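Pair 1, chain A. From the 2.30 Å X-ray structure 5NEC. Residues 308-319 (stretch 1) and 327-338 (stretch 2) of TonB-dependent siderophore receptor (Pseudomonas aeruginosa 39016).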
# COMPACT_ATOMS: atom_id res chain seq x y z
N HIS A 308 -3.32 9.36 -15.02
CA HIS A 308 -2.26 9.61 -15.97
C HIS A 308 -0.92 9.53 -15.23
O HIS A 308 -0.78 10.00 -14.09
CB HIS A 308 -2.45 10.98 -16.62
CG HIS A 308 -1.41 11.30 -17.65
ND1 HIS A 308 -1.26 10.56 -18.81
CD2 HIS A 308 -0.45 12.26 -17.69
CE1 HIS A 308 -0.27 11.06 -19.53
NE2 HIS A 308 0.23 12.09 -18.87
N GLN A 309 0.07 8.91 -15.87
CA GLN A 309 1.43 8.88 -15.38
C GLN A 309 2.41 9.20 -16.49
O GLN A 309 2.31 8.66 -17.59
CB GLN A 309 1.75 7.52 -14.80
CG GLN A 309 1.08 7.31 -13.47
CD GLN A 309 1.26 5.91 -12.96
OE1 GLN A 309 1.39 4.97 -13.75
NE2 GLN A 309 1.27 5.75 -11.62
N ASP A 310 3.34 10.08 -16.19
CA ASP A 310 4.35 10.52 -17.12
C ASP A 310 5.69 10.57 -16.33
O ASP A 310 5.97 11.55 -15.59
CB ASP A 310 3.92 11.87 -17.71
CG ASP A 310 4.81 12.36 -18.83
OD1 ASP A 310 5.66 11.60 -19.37
OD2 ASP A 310 4.67 13.54 -19.18
N TYR A 311 6.45 9.47 -16.46
CA TYR A 311 7.66 9.20 -15.66
C TYR A 311 8.87 9.02 -16.57
O TYR A 311 8.78 8.33 -17.58
CB TYR A 311 7.51 7.90 -14.86
CG TYR A 311 6.44 7.83 -13.79
CD1 TYR A 311 5.66 8.94 -13.44
CD2 TYR A 311 6.22 6.64 -13.08
CE1 TYR A 311 4.69 8.86 -12.45
CE2 TYR A 311 5.25 6.57 -12.07
CZ TYR A 311 4.49 7.68 -11.77
OH TYR A 311 3.53 7.64 -10.79
N LEU A 312 10.00 9.62 -16.18
CA LEU A 312 11.31 9.39 -16.79
C LEU A 312 12.38 9.49 -15.70
O LEU A 312 12.58 10.56 -15.10
CB LEU A 312 11.60 10.42 -17.86
CG LEU A 312 13.02 10.52 -18.46
CD1 LEU A 312 13.39 9.22 -19.08
CD2 LEU A 312 13.12 11.61 -19.51
N TRP A 313 13.10 8.40 -15.46
CA TRP A 313 14.05 8.36 -14.36
C TRP A 313 15.32 7.59 -14.72
O TRP A 313 15.40 6.95 -15.78
CB TRP A 313 13.37 7.78 -13.10
CG TRP A 313 13.16 6.31 -13.10
CD1 TRP A 313 13.92 5.40 -12.46
CD2 TRP A 313 12.12 5.58 -13.75
NE1 TRP A 313 13.44 4.13 -12.68
CE2 TRP A 313 12.32 4.21 -13.46
CE3 TRP A 313 11.01 5.95 -14.54
CZ2 TRP A 313 11.46 3.19 -13.94
CZ3 TRP A 313 10.16 4.93 -15.01
CH2 TRP A 313 10.40 3.58 -14.72
N THR A 314 16.31 7.67 -13.83
CA THR A 314 17.64 7.08 -14.05
C THR A 314 17.84 5.84 -13.17
O THR A 314 17.44 5.82 -12.02
CB THR A 314 18.73 8.12 -13.74
OG1 THR A 314 18.55 9.27 -14.58
CG2 THR A 314 20.14 7.53 -13.95
N GLN A 315 18.44 4.81 -13.74
CA GLN A 315 18.86 3.62 -12.98
C GLN A 315 20.38 3.50 -13.06
O GLN A 315 20.95 3.56 -14.16
CB GLN A 315 18.23 2.35 -13.53
CG GLN A 315 16.74 2.48 -13.70
CD GLN A 315 16.05 1.19 -14.11
OE1 GLN A 315 14.84 1.19 -14.27
NE2 GLN A 315 16.81 0.10 -14.27
N PRO A 316 21.04 3.32 -11.91
CA PRO A 316 22.49 3.32 -11.90
C PRO A 316 23.12 2.04 -12.45
O PRO A 316 23.06 0.99 -11.82
CB PRO A 316 22.82 3.52 -10.42
CG PRO A 316 21.66 2.95 -9.68
CD PRO A 316 20.48 2.97 -10.59
N ASP A 317 23.63 2.16 -13.68
CA ASP A 317 24.52 1.19 -14.35
C ASP A 317 23.92 -0.05 -14.99
O ASP A 317 24.61 -0.69 -15.79
CB ASP A 317 25.70 0.78 -13.45
CG ASP A 317 26.99 0.56 -14.24
OD1 ASP A 317 27.22 1.36 -15.18
OD2 ASP A 317 27.76 -0.40 -13.95
N ASP A 318 22.68 -0.38 -14.67
CA ASP A 318 22.03 -1.64 -15.10
C ASP A 318 22.96 -2.85 -15.33
O ASP A 318 22.91 -3.51 -16.37
CB ASP A 318 21.08 -1.39 -16.29
CG ASP A 318 19.69 -0.87 -15.86
OD1 ASP A 318 19.54 -0.21 -14.79
OD2 ASP A 318 18.71 -1.11 -16.62
N SER A 319 23.79 -3.13 -14.32
CA SER A 319 24.61 -4.36 -14.25
C SER A 319 25.63 -4.54 -15.38
O SER A 319 25.97 -5.64 -15.77
CB SER A 319 23.71 -5.60 -14.13
OG SER A 319 22.78 -5.42 -13.08
N SER A 327 32.84 4.09 -12.26
CA SER A 327 31.86 4.87 -13.03
C SER A 327 30.48 4.22 -13.13
O SER A 327 30.28 3.04 -12.81
CB SER A 327 32.41 5.17 -14.42
OG SER A 327 32.46 4.00 -15.19
N VAL A 328 29.51 5.01 -13.58
CA VAL A 328 28.10 4.61 -13.64
C VAL A 328 27.46 5.09 -14.94
O VAL A 328 27.45 6.29 -15.21
CB VAL A 328 27.30 5.21 -12.46
CG1 VAL A 328 25.81 4.94 -12.60
CG2 VAL A 328 27.83 4.69 -11.12
N TRP A 329 26.90 4.16 -15.72
CA TRP A 329 26.06 4.53 -16.86
C TRP A 329 24.66 4.97 -16.37
O TRP A 329 24.00 4.23 -15.63
CB TRP A 329 25.94 3.36 -17.82
CG TRP A 329 24.97 3.53 -18.92
CD1 TRP A 329 24.85 4.60 -19.73
CD2 TRP A 329 23.99 2.58 -19.34
NE1 TRP A 329 23.85 4.38 -20.66
CE2 TRP A 329 23.30 3.14 -20.43
CE3 TRP A 329 23.62 1.31 -18.89
CZ2 TRP A 329 22.26 2.48 -21.09
CZ3 TRP A 329 22.60 0.63 -19.56
CH2 TRP A 329 21.92 1.23 -20.65
N ARG A 330 24.24 6.17 -16.75
CA ARG A 330 22.90 6.68 -16.41
C ARG A 330 21.87 6.13 -17.38
O ARG A 330 21.47 6.78 -18.34
CB ARG A 330 22.86 8.20 -16.42
CG ARG A 330 23.59 8.79 -15.24
CD ARG A 330 23.72 10.28 -15.43
NE ARG A 330 24.18 11.00 -14.25
CZ ARG A 330 24.95 12.09 -14.28
NH1 ARG A 330 25.42 12.58 -15.42
NH2 ARG A 330 25.31 12.68 -13.14
N ARG A 331 21.47 4.90 -17.13
CA ARG A 331 20.43 4.29 -17.92
C ARG A 331 19.10 4.98 -17.57
O ARG A 331 18.80 5.35 -16.42
CB ARG A 331 20.36 2.78 -17.73
CG ARG A 331 19.03 2.17 -17.34
CD ARG A 331 18.00 2.00 -18.42
NE ARG A 331 17.35 0.72 -18.14
CZ ARG A 331 16.18 0.28 -18.57
NH1 ARG A 331 15.41 0.99 -19.39
NH2 ARG A 331 15.77 -0.91 -18.17
N GLN A 332 18.32 5.10 -18.61
CA GLN A 332 17.12 5.87 -18.62
C GLN A 332 15.99 4.87 -18.65
O GLN A 332 15.99 3.95 -19.44
CB GLN A 332 17.19 6.73 -19.88
CG GLN A 332 15.92 7.28 -20.39
CD GLN A 332 15.04 6.27 -21.08
OE1 GLN A 332 13.91 6.10 -20.66
NE2 GLN A 332 15.55 5.60 -22.10
N ASN A 333 15.02 5.02 -17.76
CA ASN A 333 13.80 4.24 -17.86
C ASN A 333 12.63 5.20 -17.81
O ASN A 333 12.74 6.31 -17.28
CB ASN A 333 13.71 3.23 -16.73
CG ASN A 333 12.92 1.99 -17.10
OD1 ASN A 333 12.16 1.96 -18.08
ND2 ASN A 333 13.10 0.94 -16.33
N ASN A 334 11.51 4.78 -18.40
CA ASN A 334 10.36 5.66 -18.53
C ASN A 334 9.06 4.91 -18.70
O ASN A 334 9.03 3.73 -19.07
CB ASN A 334 10.55 6.63 -19.70
CG ASN A 334 10.43 5.95 -21.04
OD1 ASN A 334 9.33 5.64 -21.49
ND2 ASN A 334 11.55 5.75 -21.70
N ARG A 335 7.98 5.64 -18.44
CA ARG A 335 6.64 5.16 -18.69
C ARG A 335 5.66 6.32 -18.85
O ARG A 335 5.66 7.28 -18.06
CB ARG A 335 6.18 4.24 -17.58
CG ARG A 335 4.91 3.48 -17.94
CD ARG A 335 4.61 2.31 -17.02
NE ARG A 335 5.09 2.52 -15.65
CZ ARG A 335 4.59 3.41 -14.78
NH1 ARG A 335 3.58 4.22 -15.09
NH2 ARG A 335 5.14 3.49 -13.58
N VAL A 336 4.86 6.25 -19.91
CA VAL A 336 3.72 7.13 -20.11
C VAL A 336 2.49 6.25 -20.16
O VAL A 336 2.42 5.32 -20.95
CB VAL A 336 3.84 7.96 -21.38
CG1 VAL A 336 2.63 8.86 -21.52
CG2 VAL A 336 5.15 8.77 -21.35
N SER A 337 1.52 6.56 -19.30
CA SER A 337 0.41 5.68 -19.09
C SER A 337 -0.89 6.46 -18.86
O SER A 337 -0.88 7.46 -18.18
CB SER A 337 0.75 4.82 -17.88
OG SER A 337 -0.28 3.92 -17.55
N THR A 338 -1.99 6.01 -19.47
CA THR A 338 -3.33 6.53 -19.13
C THR A 338 -4.25 5.38 -18.88
O THR A 338 -4.26 4.42 -19.64
CB THR A 338 -3.95 7.42 -20.24
OG1 THR A 338 -3.11 8.55 -20.45
CG2 THR A 338 -5.34 7.95 -19.83

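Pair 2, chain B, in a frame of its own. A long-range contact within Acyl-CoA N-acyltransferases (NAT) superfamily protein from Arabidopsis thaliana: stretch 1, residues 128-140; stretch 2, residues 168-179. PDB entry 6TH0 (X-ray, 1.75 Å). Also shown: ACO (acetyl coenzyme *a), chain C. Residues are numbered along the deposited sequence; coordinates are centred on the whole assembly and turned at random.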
# COMPACT_ATOMS: atom_id res chain seq x y z
N VAL B 128 16.93 9.76 1.44
CA VAL B 128 16.73 9.67 2.89
C VAL B 128 15.39 9.02 3.24
O VAL B 128 14.82 9.31 4.30
CB VAL B 128 16.92 11.03 3.58
CG1 VAL B 128 16.99 10.82 5.09
CG2 VAL B 128 18.21 11.69 3.08
N CYS B 129 14.84 8.20 2.35
CA CYS B 129 13.63 7.45 2.67
C CYS B 129 13.97 6.30 3.61
O CYS B 129 14.76 5.41 3.27
CB CYS B 129 12.98 6.93 1.40
SG CYS B 129 11.40 6.10 1.72
N ARG B 130 13.32 6.28 4.77
CA ARG B 130 13.73 5.39 5.85
C ARG B 130 13.03 4.05 5.83
O ARG B 130 13.46 3.14 6.56
CB ARG B 130 13.48 6.06 7.20
CG ARG B 130 14.22 7.40 7.36
CD ARG B 130 13.92 8.05 8.70
NE ARG B 130 14.69 9.27 8.93
CZ ARG B 130 15.90 9.31 9.48
NH1 ARG B 130 16.49 8.18 9.86
NH2 ARG B 130 16.53 10.47 9.64
N GLY B 131 12.02 3.89 5.01
CA GLY B 131 11.33 2.61 4.96
C GLY B 131 9.87 2.78 4.62
O GLY B 131 9.45 3.81 4.09
N VAL B 132 9.10 1.74 4.94
CA VAL B 132 7.69 1.60 4.59
C VAL B 132 6.92 1.25 5.86
O VAL B 132 7.40 0.47 6.68
CB VAL B 132 7.49 0.51 3.52
CG1 VAL B 132 6.01 0.40 3.09
CG2 VAL B 132 8.43 0.73 2.33
N TYR B 133 5.74 1.84 6.03
CA TYR B 133 4.84 1.44 7.11
C TYR B 133 3.40 1.49 6.62
O TYR B 133 3.10 1.99 5.54
CB TYR B 133 5.04 2.28 8.39
CG TYR B 133 4.50 3.71 8.43
CD1 TYR B 133 5.08 4.73 7.66
CD2 TYR B 133 3.46 4.05 9.28
CE1 TYR B 133 4.58 6.04 7.71
CE2 TYR B 133 2.96 5.35 9.35
CZ TYR B 133 3.53 6.35 8.56
OH TYR B 133 3.02 7.65 8.64
N LEU B 134 2.52 0.89 7.41
CA LEU B 134 1.11 0.78 7.06
C LEU B 134 0.36 0.26 8.27
O LEU B 134 0.96 -0.14 9.28
CB LEU B 134 0.92 -0.15 5.86
CG LEU B 134 1.26 -1.61 6.21
CD1 LEU B 134 0.42 -2.51 5.35
CD2 LEU B 134 2.76 -1.95 6.05
N HIS B 135 -0.96 0.24 8.15
CA HIS B 135 -1.83 -0.34 9.15
C HIS B 135 -2.64 -1.45 8.50
O HIS B 135 -3.10 -1.31 7.36
CB HIS B 135 -2.76 0.71 9.77
CG HIS B 135 -2.04 1.76 10.56
ND1 HIS B 135 -1.57 2.92 9.99
CD2 HIS B 135 -1.74 1.83 11.87
CE1 HIS B 135 -0.99 3.66 10.93
NE2 HIS B 135 -1.08 3.02 12.08
N VAL B 136 -2.78 -2.55 9.22
CA VAL B 136 -3.55 -3.71 8.78
C VAL B 136 -4.73 -3.88 9.72
O VAL B 136 -4.57 -3.78 10.95
CB VAL B 136 -2.66 -4.97 8.76
CG1 VAL B 136 -3.44 -6.18 8.32
CG2 VAL B 136 -1.42 -4.74 7.89
N ILE B 137 -5.91 -4.16 9.17
CA ILE B 137 -7.03 -4.49 10.04
C ILE B 137 -6.63 -5.70 10.86
O ILE B 137 -6.12 -6.69 10.32
CB ILE B 137 -8.28 -4.77 9.20
CG1 ILE B 137 -8.75 -3.49 8.51
CG2 ILE B 137 -9.36 -5.38 10.07
CD1 ILE B 137 -9.90 -3.73 7.52
N ALA B 138 -6.89 -5.65 12.17
CA ALA B 138 -6.27 -6.60 13.09
C ALA B 138 -6.80 -8.02 12.95
O ALA B 138 -6.12 -8.97 13.35
CB ALA B 138 -6.45 -6.14 14.54
N HIS B 139 -8.00 -8.21 12.40
CA HIS B 139 -8.53 -9.56 12.25
C HIS B 139 -8.27 -10.12 10.85
O HIS B 139 -8.77 -11.19 10.52
CB HIS B 139 -10.02 -9.59 12.56
CG HIS B 139 -10.84 -8.73 11.64
ND1 HIS B 139 -11.05 -9.05 10.32
CD2 HIS B 139 -11.49 -7.56 11.85
CE1 HIS B 139 -11.80 -8.12 9.75
NE2 HIS B 139 -12.09 -7.21 10.67
N ASN B 140 -7.49 -9.41 10.03
CA ASN B 140 -7.17 -9.83 8.67
C ASN B 140 -5.89 -10.67 8.71
O ASN B 140 -4.79 -10.20 8.43
CB ASN B 140 -7.02 -8.62 7.76
CG ASN B 140 -6.92 -9.00 6.27
OD1 ASN B 140 -6.56 -10.12 5.92
ND2 ASN B 140 -7.19 -8.03 5.41
N HIS B 168 -16.38 -0.04 14.63
CA HIS B 168 -14.96 0.25 14.82
C HIS B 168 -14.14 -1.03 14.94
O HIS B 168 -14.56 -2.00 15.57
CB HIS B 168 -14.72 1.14 16.04
CG HIS B 168 -15.05 2.58 15.80
ND1 HIS B 168 -16.27 3.13 16.14
CD2 HIS B 168 -14.33 3.58 15.23
CE1 HIS B 168 -16.28 4.41 15.80
NE2 HIS B 168 -15.12 4.70 15.25
N PHE B 169 -12.97 -1.02 14.30
CA PHE B 169 -12.06 -2.16 14.32
C PHE B 169 -10.65 -1.68 14.62
O PHE B 169 -10.27 -0.57 14.23
CB PHE B 169 -12.07 -2.89 12.99
CG PHE B 169 -13.36 -3.58 12.71
CD1 PHE B 169 -13.59 -4.86 13.17
CD2 PHE B 169 -14.36 -2.92 12.01
CE1 PHE B 169 -14.79 -5.49 12.92
CE2 PHE B 169 -15.57 -3.54 11.76
CZ PHE B 169 -15.78 -4.83 12.22
N ASP B 170 -9.87 -2.53 15.29
CA ASP B 170 -8.49 -2.21 15.62
C ASP B 170 -7.58 -2.46 14.41
O ASP B 170 -7.94 -3.18 13.47
CB ASP B 170 -8.01 -3.06 16.80
CG ASP B 170 -8.80 -2.81 18.07
OD1 ASP B 170 -9.59 -1.84 18.12
OD2 ASP B 170 -8.63 -3.59 19.04
N SER B 171 -6.39 -1.86 14.44
CA SER B 171 -5.40 -2.11 13.41
C SER B 171 -4.09 -2.53 14.06
O SER B 171 -3.87 -2.35 15.26
CB SER B 171 -5.17 -0.87 12.53
OG SER B 171 -4.51 0.14 13.28
N TYR B 172 -3.23 -3.16 13.26
CA TYR B 172 -1.84 -3.36 13.62
C TYR B 172 -0.97 -2.43 12.79
O TYR B 172 -1.15 -2.32 11.57
CB TYR B 172 -1.37 -4.80 13.38
CG TYR B 172 -1.92 -5.81 14.34
CD1 TYR B 172 -1.71 -5.68 15.70
CD2 TYR B 172 -2.58 -6.93 13.88
CE1 TYR B 172 -2.18 -6.63 16.59
CE2 TYR B 172 -3.04 -7.90 14.76
CZ TYR B 172 -2.86 -7.73 16.11
OH TYR B 172 -3.33 -8.67 16.98
N LEU B 173 -0.02 -1.77 13.45
CA LEU B 173 1.01 -1.00 12.75
C LEU B 173 2.13 -1.94 12.31
O LEU B 173 2.64 -2.71 13.11
CB LEU B 173 1.58 0.06 13.69
CG LEU B 173 2.89 0.72 13.23
CD1 LEU B 173 2.62 1.58 12.00
CD2 LEU B 173 3.56 1.54 14.35
N PHE B 174 2.48 -1.91 11.01
CA PHE B 174 3.58 -2.72 10.48
C PHE B 174 4.63 -1.79 9.89
O PHE B 174 4.28 -0.82 9.24
CB PHE B 174 3.15 -3.71 9.39
CG PHE B 174 2.64 -5.02 9.89
CD1 PHE B 174 3.48 -6.11 10.01
CD2 PHE B 174 1.29 -5.18 10.19
CE1 PHE B 174 2.99 -7.35 10.47
CE2 PHE B 174 0.80 -6.39 10.64
CZ PHE B 174 1.65 -7.47 10.77
N VAL B 175 5.91 -2.06 10.14
CA VAL B 175 6.99 -1.21 9.64
C VAL B 175 8.07 -2.07 9.01
O VAL B 175 8.32 -3.20 9.44
CB VAL B 175 7.60 -0.31 10.74
CG1 VAL B 175 6.53 0.53 11.40
CG2 VAL B 175 8.34 -1.15 11.77
N TYR B 176 8.64 -1.58 7.91
CA TYR B 176 9.87 -2.13 7.34
C TYR B 176 10.88 -1.00 7.22
O TYR B 176 10.77 -0.15 6.32
CB TYR B 176 9.63 -2.77 5.97
CG TYR B 176 10.86 -3.43 5.41
CD1 TYR B 176 11.24 -4.70 5.81
CD2 TYR B 176 11.65 -2.79 4.48
CE1 TYR B 176 12.37 -5.31 5.30
CE2 TYR B 176 12.79 -3.39 3.96
CZ TYR B 176 13.14 -4.65 4.37
OH TYR B 176 14.27 -5.24 3.86
N PHE B 177 11.91 -1.01 8.07
CA PHE B 177 12.95 0.01 8.01
C PHE B 177 14.09 -0.47 7.12
O PHE B 177 14.53 -1.62 7.23
CB PHE B 177 13.47 0.37 9.40
CG PHE B 177 12.53 1.22 10.21
CD1 PHE B 177 12.43 2.58 9.95
CD2 PHE B 177 11.79 0.68 11.25
CE1 PHE B 177 11.57 3.40 10.67
CE2 PHE B 177 10.91 1.49 11.98
CZ PHE B 177 10.81 2.86 11.69
N ILE B 178 14.59 0.43 6.27
CA ILE B 178 15.67 0.08 5.36
C ILE B 178 16.94 -0.21 6.14
O ILE B 178 17.73 -1.09 5.76
CB ILE B 178 15.90 1.20 4.33
CG1 ILE B 178 14.68 1.40 3.44
CG2 ILE B 178 17.14 0.90 3.50
CD1 ILE B 178 14.14 0.12 2.80
N ASN B 179 17.17 0.52 7.23
CA ASN B 179 18.26 0.24 8.16
C ASN B 179 17.63 0.14 9.55
O ASN B 179 17.48 1.16 10.24
CB ASN B 179 19.34 1.30 8.07
CG ASN B 179 20.02 1.33 6.71
OD1 ASN B 179 19.98 0.34 5.98
ND2 ASN B 179 20.63 2.46 6.37
N1A ACO C . 1.14 -21.45 -4.97
C2A ACO C . 0.34 -21.55 -3.85
N3A ACO C . 0.10 -20.68 -2.86
C4A ACO C . 0.79 -19.49 -3.04
C5A ACO C . 1.65 -19.23 -4.15
C6A ACO C . 1.80 -20.26 -5.10
N6A ACO C . 2.61 -20.07 -6.19
N7A ACO C . 2.21 -17.95 -4.07
C8A ACO C . 1.69 -17.44 -2.94
N9A ACO C . 0.83 -18.33 -2.28
C1B ACO C . 0.11 -18.11 -1.02
C2B ACO C . 0.94 -17.29 0.07
O2B ACO C . 1.80 -18.13 0.72
C3B ACO C . -0.35 -16.96 0.95
O3B ACO C . -0.67 -18.13 1.54
P3B ACO C . -1.44 -17.91 3.19
O7A ACO C . -2.76 -17.40 2.67
O8A ACO C . -1.42 -19.31 3.78
O9A ACO C . -0.53 -16.86 3.77
C4B ACO C . -1.39 -16.55 -0.15
O4B ACO C . -1.10 -17.37 -1.32
C5B ACO C . -1.35 -15.04 -0.44
O5B ACO C . -0.06 -14.62 -0.78
P1A ACO C . -0.14 -13.67 -2.12
O1A ACO C . -0.67 -14.47 -3.26
O2A ACO C . 1.17 -12.94 -2.23
O3A ACO C . -1.27 -12.43 -1.90
P2A ACO C . -2.52 -12.44 -2.88
O4A ACO C . -2.18 -11.96 -4.25
O5A ACO C . -3.43 -13.63 -2.71
O6A ACO C . -3.48 -11.12 -2.30
CBP ACO C . -4.42 -9.88 -0.46
CCP ACO C . -3.39 -11.01 -0.92
CDP ACO C . -3.90 -8.56 -0.99
CEP ACO C . -4.52 -9.84 1.07
CAP ACO C . -5.77 -10.28 -1.11
OAP ACO C . -6.34 -11.41 -0.46
C9P ACO C . -6.83 -9.18 -1.08
O9P ACO C . -6.97 -8.44 -2.03
N8P ACO C . -7.67 -9.10 0.01
C7P ACO C . -8.74 -8.05 0.10
C6P ACO C . -8.13 -6.68 0.21
C5P ACO C . -7.38 -6.64 1.49
O5P ACO C . -7.73 -7.19 2.53
N4P ACO C . -6.20 -5.92 1.48
C3P ACO C . -5.46 -5.91 2.74
C2P ACO C . -4.69 -4.64 2.85
S1P ACO C . -3.80 -4.67 4.48
C ACO C . -5.11 -3.92 5.45
O ACO C . -5.78 -4.54 6.23
CH3 ACO C . -5.37 -2.52 5.22

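Two adjacent antiparallel strands form the shared framework of these pairs, and 14 central residues superpose with an RMSD of 0.7 Å over N, CA and C. Hydrogen-bonded and non-hydrogen-bonded pairs alternate in both ladders. W313(A) faces N333(A) across a hydrogen-bonded pair, W313(A) N to N333(A) O and N333(A) N to W313(A) O both being 2.8 Å; the matching L134(B) and F174(B) are joined by L134(B) N to F174(B) O at 3.1 Å and F174(B) N to L134(B) O at 2.9 Å. Backbone atoms supply these bonds, so much the same ladder can carry different side chains.

The difference is plainest on the face bearing these residues. In pair 1 it is largely polar. Q315(A), one step along from W313(A) on that face, accepts a hydrogen bond from N333(A), ND2 to OE1 of Q315(A) at 2.7 Å, a diagonal link between neighbouring rungs. The same diagonal in pair 2 is apolar: V136(B), the counterpart of Q315(A), sets CG2 3.6 Å from CD2 of F174(B). The central rung itself shows a second exchange. N333(A) lays CB over the six-membered ring of W313(A), 3.8 Å from its centroid, whereas in pair 2 the aromatic residue sits on the other strand, and L134(B) CD2 packs 3.8 Å from F174(B) CB.

Towards the end of the first strand, R331(A) matches Y172(B). The arginine forms a salt bridge with D318(A), R331(A) NE to D318(A) OD2 at 2.7 Å, while one face of its guanidinium lies against Q315(A). The tyrosine also offers a face, but to a methyl group: A138(B) CB lies 4.2 Å from the Y172(B) ring centroid. A138(B) matches D317(A), and here the backbone solution persists, with D317(A) N donating to W329(A) O at 2.9 Å and A138(B) N to D170(B) O at 3.0 Å. D317(A) adds a side-chain link, accepting W329(A) N through OD1 at 2.9 Å.

D310(A) and G131(B) coincide, yet the glycine is dictated by its backbone: at its backbone angles a CB would jam against the preceding carbonyl O, and an ideal CB on G131(B) would also fall 2.1 Å from Y176(B) O across the ladder. On this same face, the one away from W313(A) and N333(A), L312(A) CD1 meets Q332(A) CG at 3.4 Å. In the matching pair, Y133(B) CD2 meets L173(B) CD1 at 3.8 Å.

Pair 2 also uses its backbone to hold the bound acetyl coenzyme A: I137(B) N donates to its atom O at 3.0 Å. A common ladder thus accommodates polar networks or apolar packing.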